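Local coordinates for protein pilin (Streptococcus pyogenes serotype M1, PDB 3B2M) that forms the shaft of the bacterial pilus as its major subunit, stacking head to tail through covalent isopeptide bonds for adhesion to host cells, aggregation and biofilm formation, at residues 17-22 with 83-88; 120-125 with 149-154; 253-258 with 270-275. The protein carries 1 engineered substitution. All blocks are in the same frame, centred on the assembly; numbering follows the deposited sequence.

From the N terminus the three contacts follow in series, none nested or crossing. Interaction 1 closes a loop of 60 residues by pairing the start of strand 18-27 with the end of strand 80-86. Interaction 2 closes a shorter one, which holds strand 134-143, and packs strand 120-129 of the opposite sheet against the start of strand 151-169. The two touch, since strand 151-169 runs parallel beside strand 18-27; the isopeptide bond Lys-23 to Asn-155 joins these two strands. Strand 151-169 leads toward the second domain, where interaction 3, its centre about 55 Å from that of interaction 2, joins the open end of the beta hairpin 254-261/267-270 to the loop that follows.

Interaction 1. Residues 17-22 with 83-88; sequences AKLTVT and AEFDFS
Strand 18-22 and strand 83-86 run antiparallel as neighbours in one sheet of the N-terminal, immunoglobulin-like beta sandwich, with Leu-19 facing Phe-85 and Val-21 facing Ala-83 as hydrogen-bonded pairs. Backbone bonds carry the ladder: Leu-19 N gives to Phe-85 O at 2.8 Å and Phe-85 N to Leu-19 O at 2.7 Å, and Val-21 and Ala-83 exchange a second such pair. Beyond the regular strands, Phe-87 N still donates to Ala-17 O, which also lies in plane at the edge of the Phe-87 ring.

Apolar side chains fill the face that looks into the sandwich. CG2 of Val-21 comes within 3.6 Å of CE2 of Phe-85; with CG1 anti to the backbone N (chi1 176°), the other methyl is left beside that nitrogen and pointed at the ring. CD2 of Leu-19 lies 4.2 Å from CD2 of Phe-85, while Phe-41 of strand 37-45 packs on both Val-21 and Phe-85.

Charged and hydroxyl groups suit the other, exposed face of Lys-18, Thr-20, Glu-84 and Asp-86. The extended Lys-18 chain slants past the carboxylates of Glu-84 and Asp-86, its NZ 4.1 Å from Glu-84 OE1, an attraction too long for a salt bridge. An Asx turn ends the pairing: Asp-86 OD1 takes Ser-88 N at 3.0 Å and Ser-88 OG at 2.8 Å, both from the same face of the carboxylate plane.

Interaction 2. Residues 120-125 with 149-154; sequences YTVQVH and VPIQFK
Tyr-120 reaches from strand 120-125 across the interior of the beta sandwich to Ile-151, Gln-152 and Phe-153, spanning two strands of facing sheets. Their axes lie 9.4 Å apart at closest, so side chains make the join.

One hydrogen bond crosses the gap: Tyr-120 OH gives to Gln-152 O at 2.7 Å, in the carbonyl plane on a lone pair. A tyrosine suits this buried site because its ring is apolar while its hydroxyl satisfies a main-chain oxygen.

Aromatic and CH-pi contacts fix the ring. Its edge points at the face of Phe-153 in a T-shaped stack, centroids 5.5 Å apart and planes at 82°. Over one face sits Ile-151 CG1, 3.9 Å from the centroid; CG1 lies beside its backbone N (chi1 -69°), which leaves CG2 also against the ring, 3.7 Å from Tyr-120 CD1. In plane at the edge lies Val-149 CG2, 3.6 Å from CE2 of Tyr-120.

Val-122 CG2 extends the apolar layer, meeting Ile-151 CD1 at 3.7 Å.

Strand 120-129 lies between strands 96-105 and 134-143. Opposite, strand 151-169 is the parallel neighbour of strand 18-27, whose Leu-19 packs on Val-122 and Ile-151, and Phe-153 lies close to Glu-104, which promotes the Lys-23 to Asn-155 isopeptide.

Interaction 3. Residues 253-258 with 270-275; sequences YTTNVE and AGNSTE
The carboxamide of Asn-256 and Ala-270 meet at a non-hydrogen-bonded antiparallel pair, OD1 lying 3.3 Å from Ala-270 CA and 3.6 Å from its CB. Both carbons approach OD1 obliquely, from the same side of the amide plane. The alanine methyl sits beyond the amide oxygen, tilted out of its plane, and is small enough to let OD1 come close on this exposed face.

A backbone bond follows: Gly-271 N to Thr-255 O, at 3.2 Å and 135° a weak one. It marks where the hairpin frays, for Gly-271 turns the chain out of line with a phi of 138°, which suits a residue without CB.

Methyl groups approach Gly-271 O: with OG1 beside the backbone N (chi1 -53°), Thr-255 turns CG2 to it at 3.3 Å, and Val-257 CG2 lies farther off. The apolar contact proper is Val-257 CG1 with Thr-274 CG2 at 4.2 Å. Thr-255 OG1 has another task: it hydrogen-bonds Asn-290 OD1, of the isopeptide with Lys-166, and weakly Glu-245, which promotes that cross-link.

Strand 254-261 lies between strand 267-270 and strand 284-291, while the departing loop passes to strand 240-245, where Thr-274 OG1 is bonded to Val-243 N.

Interaction 1. Residues 17-22 with 83-88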
loop_
_atom_site.group_PDB
_atom_site.type_symbol
_atom_site.label_atom_id
_atom_site.label_comp_id
_atom_site.label_asym_id
_atom_site.label_seq_id
_atom_site.Cartn_x
_atom_site.Cartn_y
_atom_site.Cartn_z
ATOM N N ALA A 17 -10.106 -29.620 3.155
ATOM C CA ALA A 17 -10.005 -29.208 4.557
ATOM C C ALA A 17 -9.104 -27.987 4.710
ATOM O O ALA A 17 -8.690 -27.645 5.820
ATOM C CB ALA A 17 -9.490 -30.365 5.412
ATOM N N LYS A 18 -8.782 -27.348 3.586
ATOM C CA LYS A 18 -7.915 -26.165 3.583
ATOM C C LYS A 18 -8.507 -25.068 2.700
ATOM O O LYS A 18 -8.965 -25.345 1.607
ATOM C CB LYS A 18 -6.508 -26.533 3.100
ATOM C CG LYS A 18 -5.667 -27.283 4.137
ATOM C CD LYS A 18 -4.314 -27.702 3.561
ATOM C CE LYS A 18 -3.296 -28.012 4.664
ATOM N NZ LYS A 18 -1.968 -28.418 4.089
ATOM N N LEU A 19 -8.506 -23.830 3.190
ATOM C CA LEU A 19 -9.051 -22.689 2.443
ATOM C C LEU A 19 -7.976 -21.631 2.212
ATOM O O LEU A 19 -7.365 -21.131 3.156
ATOM C CB LEU A 19 -10.228 -22.079 3.203
ATOM C CG LEU A 19 -10.906 -20.805 2.710
ATOM C CD1 LEU A 19 -11.707 -21.057 1.436
ATOM C CD2 LEU A 19 -11.803 -20.290 3.826
ATOM N N THR A 20 -7.755 -21.299 0.949
ATOM C CA THR A 20 -6.781 -20.288 0.577
ATOM C C THR A 20 -7.421 -18.909 0.660
ATOM O O THR A 20 -8.548 -18.722 0.236
ATOM C CB THR A 20 -6.247 -20.570 -0.832
ATOM O OG1 THR A 20 -5.678 -21.883 -0.853
ATOM C CG2 THR A 20 -5.174 -19.573 -1.241
ATOM N N VAL A 21 -6.709 -17.964 1.250
ATOM C CA VAL A 21 -7.124 -16.570 1.257
ATOM C C VAL A 21 -6.089 -15.856 0.409
ATOM O O VAL A 21 -4.883 -16.072 0.581
ATOM C CB VAL A 21 -7.158 -15.951 2.699
ATOM C CG1 VAL A 21 -7.491 -14.471 2.657
ATOM C CG2 VAL A 21 -8.168 -16.678 3.608
ATOM N N THR A 22 -6.561 -15.018 -0.505
ATOM C CA THR A 22 -5.683 -14.279 -1.375
ATOM C C THR A 22 -5.685 -12.778 -1.065
ATOM O O THR A 22 -6.733 -12.157 -0.905
ATOM C CB THR A 22 -6.047 -14.529 -2.858
ATOM O OG1 THR A 22 -5.913 -15.934 -3.146
ATOM C CG2 THR A 22 -5.166 -13.741 -3.771
ATOM N N ALA A 83 -2.437 -16.834 1.937
ATOM C CA ALA A 83 -2.395 -17.572 3.189
ATOM C C ALA A 83 -3.460 -18.663 3.101
ATOM O O ALA A 83 -4.174 -18.753 2.111
ATOM C CB ALA A 83 -2.658 -16.642 4.359
ATOM N N GLU A 84 -3.578 -19.472 4.144
ATOM C CA GLU A 84 -4.481 -20.610 4.144
ATOM C C GLU A 84 -5.055 -20.828 5.544
ATOM O O GLU A 84 -4.359 -20.620 6.525
ATOM C CB GLU A 84 -3.652 -21.819 3.766
ATOM C CG GLU A 84 -4.359 -22.913 3.060
ATOM C CD GLU A 84 -3.360 -23.941 2.573
ATOM O OE1 GLU A 84 -2.555 -24.414 3.410
ATOM O OE2 GLU A 84 -3.364 -24.264 1.359
ATOM N N PHE A 85 -6.324 -21.226 5.639
ATOM C CA PHE A 85 -6.868 -21.757 6.889
ATOM C C PHE A 85 -6.920 -23.282 6.805
ATOM O O PHE A 85 -7.335 -23.828 5.782
ATOM C CB PHE A 85 -8.289 -21.249 7.140
ATOM C CG PHE A 85 -8.369 -19.795 7.510
ATOM C CD1 PHE A 85 -7.888 -19.348 8.737
ATOM C CD2 PHE A 85 -8.941 -18.871 6.625
ATOM C CE1 PHE A 85 -7.965 -18.008 9.081
ATOM C CE2 PHE A 85 -9.018 -17.524 6.969
ATOM C CZ PHE A 85 -8.535 -17.096 8.208
ATOM N N ASP A 86 -6.523 -23.963 7.883
ATOM C CA ASP A 86 -6.550 -25.429 7.920
ATOM C C ASP A 86 -7.704 -25.956 8.779
ATOM O O ASP A 86 -7.815 -25.638 9.962
ATOM C CB ASP A 86 -5.200 -25.977 8.407
ATOM C CG ASP A 86 -5.058 -27.498 8.214
ATOM O OD1 ASP A 86 -5.970 -28.153 7.649
ATOM O OD2 ASP A 86 -4.016 -28.048 8.632
ATOM N N PHE A 87 -8.565 -26.757 8.167
ATOM C CA PHE A 87 -9.701 -27.365 8.857
ATOM C C PHE A 87 -9.526 -28.855 9.159
ATOM O O PHE A 87 -10.487 -29.518 9.548
ATOM C CB PHE A 87 -10.961 -27.208 8.010
ATOM C CG PHE A 87 -11.495 -25.823 7.962
ATOM C CD1 PHE A 87 -12.464 -25.417 8.870
ATOM C CD2 PHE A 87 -11.044 -24.918 6.998
ATOM C CE1 PHE A 87 -12.970 -24.132 8.826
ATOM C CE2 PHE A 87 -11.542 -23.635 6.948
ATOM C CZ PHE A 87 -12.514 -23.242 7.873
ATOM N N SER A 88 -8.326 -29.394 8.979
ATOM C CA SER A 88 -8.120 -30.845 9.156
ATOM C C SER A 88 -8.158 -31.340 10.615
ATOM O O SER A 88 -8.508 -32.494 10.865
ATOM C CB SER A 88 -6.833 -31.305 8.464
ATOM O OG SER A 88 -5.704 -30.615 8.972
#

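Interaction 2. Residues 120-125 with 149-154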
loop_
_atom_site.group_PDB
_atom_site.type_symbol
_atom_site.label_atom_id
_atom_site.label_comp_id
_atom_site.label_asym_id
_atom_site.label_seq_id
_atom_site.Cartn_x
_atom_site.Cartn_y
_atom_site.Cartn_z
ATOM N N TYR A 120 -16.688 -12.432 4.009
ATOM C CA TYR A 120 -17.095 -13.666 3.346
ATOM C C TYR A 120 -17.759 -14.638 4.323
ATOM O O TYR A 120 -17.311 -14.812 5.474
ATOM C CB TYR A 120 -15.899 -14.382 2.701
ATOM C CG TYR A 120 -15.283 -13.702 1.500
ATOM C CD1 TYR A 120 -14.312 -12.710 1.665
ATOM C CD2 TYR A 120 -15.627 -14.085 0.197
ATOM C CE1 TYR A 120 -13.730 -12.086 0.572
ATOM C CE2 TYR A 120 -15.039 -13.470 -0.916
ATOM C CZ TYR A 120 -14.099 -12.475 -0.718
ATOM O OH TYR A 120 -13.514 -11.869 -1.803
ATOM N N THR A 121 -18.842 -15.244 3.854
ATOM C CA THR A 121 -19.449 -16.386 4.489
ATOM C C THR A 121 -18.790 -17.604 3.854
ATOM O O THR A 121 -18.631 -17.689 2.616
ATOM C CB THR A 121 -20.978 -16.427 4.237
ATOM O OG1 THR A 121 -21.586 -15.191 4.648
ATOM C CG2 THR A 121 -21.644 -17.611 4.981
ATOM N N VAL A 122 -18.373 -18.524 4.700
ATOM C CA VAL A 122 -17.727 -19.744 4.261
ATOM C C VAL A 122 -18.531 -20.951 4.766
ATOM O O VAL A 122 -18.802 -21.051 5.967
ATOM C CB VAL A 122 -16.280 -19.794 4.778
ATOM C CG1 VAL A 122 -15.732 -21.198 4.726
ATOM C CG2 VAL A 122 -15.384 -18.833 3.988
ATOM N N GLN A 123 -18.927 -21.833 3.845
ATOM C CA GLN A 123 -19.577 -23.098 4.174
ATOM C C GLN A 123 -18.550 -24.217 4.105
ATOM O O GLN A 123 -17.957 -24.457 3.057
ATOM C CB GLN A 123 -20.728 -23.407 3.209
ATOM C CG GLN A 123 -21.926 -22.464 3.262
ATOM C CD GLN A 123 -22.897 -22.713 2.102
ATOM O OE1 GLN A 123 -22.798 -23.724 1.408
ATOM N NE2 GLN A 123 -23.835 -21.789 1.888
ATOM N N VAL A 124 -18.323 -24.869 5.236
ATOM C CA VAL A 124 -17.526 -26.095 5.294
ATOM C C VAL A 124 -18.463 -27.309 5.233
ATOM O O VAL A 124 -19.170 -27.610 6.195
ATOM C CB VAL A 124 -16.655 -26.152 6.582
ATOM C CG1 VAL A 124 -15.832 -27.416 6.618
ATOM C CG2 VAL A 124 -15.740 -24.934 6.637
ATOM N N HIS A 125 -18.476 -27.987 4.091
ATOM C CA HIS A 125 -19.239 -29.226 3.957
ATOM C C HIS A 125 -18.505 -30.384 4.574
ATOM O O HIS A 125 -17.431 -30.770 4.112
ATOM C CB HIS A 125 -19.585 -29.502 2.499
ATOM C CG HIS A 125 -20.461 -28.452 1.908
ATOM N ND1 HIS A 125 -21.727 -28.717 1.437
ATOM C CD2 HIS A 125 -20.275 -27.120 1.765
ATOM C CE1 HIS A 125 -22.269 -27.596 0.992
ATOM N NE2 HIS A 125 -21.409 -26.612 1.184
ATOM N N VAL A 149 -17.149 -17.518 -4.874
ATOM C CA VAL A 149 -15.931 -16.883 -5.373
ATOM C C VAL A 149 -14.737 -17.282 -4.502
ATOM O O VAL A 149 -14.918 -17.600 -3.312
ATOM C CB VAL A 149 -16.044 -15.316 -5.371
ATOM C CG1 VAL A 149 -16.985 -14.815 -6.486
ATOM C CG2 VAL A 149 -16.485 -14.786 -3.984
ATOM N N PRO A 150 -13.515 -17.259 -5.082
ATOM C CA PRO A 150 -12.331 -17.456 -4.235
ATOM C C PRO A 150 -12.280 -16.331 -3.213
ATOM O O PRO A 150 -12.741 -15.235 -3.489
ATOM C CB PRO A 150 -11.159 -17.327 -5.213
ATOM C CG PRO A 150 -11.750 -17.575 -6.586
ATOM C CD PRO A 150 -13.168 -17.083 -6.509
ATOM N N ILE A 151 -11.773 -16.601 -2.024
ATOM C CA ILE A 151 -11.674 -15.544 -1.041
ATOM C C ILE A 151 -10.445 -14.680 -1.326
ATOM O O ILE A 151 -9.299 -15.122 -1.153
ATOM C CB ILE A 151 -11.668 -16.085 0.394
ATOM C CG1 ILE A 151 -13.053 -16.645 0.695
ATOM C CG2 ILE A 151 -11.342 -14.979 1.362
ATOM C CD1 ILE A 151 -13.019 -17.965 1.296
ATOM N N GLN A 152 -10.725 -13.465 -1.794
ATOM C CA GLN A 152 -9.692 -12.482 -2.079
ATOM C C GLN A 152 -10.009 -11.169 -1.365
ATOM O O GLN A 152 -11.170 -10.718 -1.339
ATOM C CB GLN A 152 -9.553 -12.247 -3.598
ATOM C CG GLN A 152 -9.262 -13.508 -4.414
ATOM C CD GLN A 152 -8.896 -13.213 -5.864
ATOM O OE1 GLN A 152 -7.880 -12.553 -6.149
ATOM N NE2 GLN A 152 -9.723 -13.706 -6.797
ATOM N N PHE A 153 -8.986 -10.573 -0.768
ATOM C CA PHE A 153 -9.104 -9.239 -0.197
ATOM C C PHE A 153 -8.209 -8.289 -0.980
ATOM O O PHE A 153 -7.067 -8.626 -1.339
ATOM C CB PHE A 153 -8.719 -9.201 1.273
ATOM C CG PHE A 153 -9.689 -9.919 2.177
ATOM C CD1 PHE A 153 -10.825 -9.276 2.656
ATOM C CD2 PHE A 153 -9.453 -11.232 2.561
ATOM C CE1 PHE A 153 -11.705 -9.918 3.480
ATOM C CE2 PHE A 153 -10.325 -11.883 3.416
ATOM C CZ PHE A 153 -11.459 -11.226 3.873
ATOM N N LYS A 154 -8.742 -7.096 -1.212
ATOM C CA LYS A 154 -8.125 -6.120 -2.097
ATOM C C LYS A 154 -7.914 -4.842 -1.318
ATOM O O LYS A 154 -8.871 -4.122 -0.982
ATOM C CB LYS A 154 -8.995 -5.871 -3.336
ATOM C CG LYS A 154 -8.336 -4.943 -4.366
ATOM C CD LYS A 154 -9.086 -4.896 -5.700
ATOM C CE LYS A 154 -10.462 -4.224 -5.615
ATOM N NZ LYS A 154 -10.985 -3.896 -6.994
#

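Interaction 3. Residues 253-258 with 270-275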
loop_
_atom_site.group_PDB
_atom_site.type_symbol
_atom_site.label_atom_id
_atom_site.label_comp_id
_atom_site.label_asym_id
_atom_site.label_seq_id
_atom_site.Cartn_x
_atom_site.Cartn_y
_atom_site.Cartn_z
ATOM N N TYR A 253 19.650 38.237 -1.253
ATOM C CA TYR A 253 18.317 37.664 -1.403
ATOM C C TYR A 253 17.619 37.498 -0.036
ATOM O O TYR A 253 18.258 37.174 0.969
ATOM C CB TYR A 253 18.378 36.329 -2.155
ATOM C CG TYR A 253 18.649 36.446 -3.643
ATOM C CD1 TYR A 253 17.600 36.518 -4.555
ATOM C CD2 TYR A 253 19.953 36.481 -4.142
ATOM C CE1 TYR A 253 17.838 36.621 -5.929
ATOM C CE2 TYR A 253 20.206 36.600 -5.521
ATOM C CZ TYR A 253 19.145 36.662 -6.402
ATOM O OH TYR A 253 19.373 36.773 -7.764
ATOM N N THR A 254 16.315 37.751 -0.008
ATOM C CA THR A 254 15.473 37.270 1.070
ATOM C C THR A 254 14.711 36.038 0.546
ATOM O O THR A 254 14.281 36.001 -0.619
ATOM C CB THR A 254 14.483 38.336 1.571
ATOM O OG1 THR A 254 13.687 38.796 0.477
ATOM C CG2 THR A 254 15.215 39.534 2.183
ATOM N N THR A 255 14.588 35.027 1.402
ATOM C CA THR A 255 13.958 33.772 1.043
ATOM C C THR A 255 12.807 33.489 1.989
ATOM O O THR A 255 12.949 33.617 3.217
ATOM C CB THR A 255 14.969 32.632 1.105
ATOM O OG1 THR A 255 16.106 32.976 0.305
ATOM C CG2 THR A 255 14.362 31.310 0.624
ATOM N N ASN A 256 11.658 33.145 1.407
ATOM C CA ASN A 256 10.499 32.699 2.163
ATOM C C ASN A 256 9.990 31.396 1.539
ATOM O O ASN A 256 10.230 31.135 0.360
ATOM C CB ASN A 256 9.408 33.783 2.201
ATOM C CG ASN A 256 9.815 35.010 3.022
ATOM O OD1 ASN A 256 9.373 35.180 4.164
ATOM N ND2 ASN A 256 10.648 35.872 2.446
ATOM N N VAL A 257 9.313 30.576 2.333
ATOM C CA VAL A 257 8.796 29.293 1.882
ATOM C C VAL A 257 7.280 29.231 2.030
ATOM O O VAL A 257 6.725 29.657 3.035
ATOM C CB VAL A 257 9.407 28.126 2.680
ATOM C CG1 VAL A 257 9.013 26.803 2.068
ATOM C CG2 VAL A 257 10.921 28.229 2.704
ATOM N N GLU A 258 6.623 28.696 1.008
ATOM C CA GLU A 258 5.198 28.460 1.023
ATOM C C GLU A 258 4.992 26.941 0.958
ATOM O O GLU A 258 5.489 26.277 0.038
ATOM C CB GLU A 258 4.575 29.162 -0.172
ATOM C CG GLU A 258 3.109 29.449 -0.051
ATOM C CD GLU A 258 2.503 29.949 -1.359
ATOM O OE1 GLU A 258 2.361 29.124 -2.294
ATOM O OE2 GLU A 258 2.164 31.155 -1.454
ATOM N N ALA A 270 8.783 32.259 6.930
ATOM C CA ALA A 270 9.871 33.194 6.722
ATOM C C ALA A 270 11.167 32.442 6.981
ATOM O O ALA A 270 11.398 31.947 8.083
ATOM C CB ALA A 270 9.741 34.386 7.641
ATOM N N GLY A 271 11.998 32.328 5.951
ATOM C CA GLY A 271 13.265 31.629 6.079
ATOM C C GLY A 271 13.659 30.724 4.929
ATOM O O GLY A 271 13.344 30.986 3.775
ATOM N N ASN A 272 14.290 29.608 5.283
ATOM C CA ASN A 272 15.247 28.910 4.436
ATOM C C ASN A 272 14.913 27.443 4.251
ATOM O O ASN A 272 15.393 26.783 3.316
ATOM C CB ASN A 272 16.617 29.013 5.118
ATOM C CG ASN A 272 17.752 28.954 4.145
ATOM O OD1 ASN A 272 17.646 29.471 3.034
ATOM N ND2 ASN A 272 18.849 28.319 4.542
ATOM N N SER A 273 14.097 26.934 5.163
ATOM C CA SER A 273 13.768 25.528 5.204
ATOM C C SER A 273 12.346 25.269 5.698
ATOM O O SER A 273 11.847 25.959 6.600
ATOM C CB SER A 273 14.754 24.802 6.122
ATOM O OG SER A 273 14.356 23.453 6.308
ATOM N N THR A 274 11.714 24.256 5.109
ATOM C CA THR A 274 10.479 23.685 5.643
ATOM C C THR A 274 10.769 23.157 7.056
ATOM O O THR A 274 11.926 23.027 7.450
ATOM C CB THR A 274 9.960 22.492 4.770
ATOM O OG1 THR A 274 10.819 21.360 4.931
ATOM C CG2 THR A 274 9.890 22.852 3.287
ATOM N N GLU A 275 9.726 22.859 7.820
ATOM C CA GLU A 275 9.902 22.083 9.046
ATOM C C GLU A 275 10.099 20.632 8.610
ATOM O O GLU A 275 10.226 20.332 7.399
ATOM C CB GLU A 275 8.642 22.175 9.915
ATOM C CG GLU A 275 8.269 23.580 10.361
ATOM C CD GLU A 275 8.720 23.885 11.775
ATOM O OE1 GLU A 275 9.182 22.956 12.485
ATOM O OE2 GLU A 275 8.596 25.059 12.194
#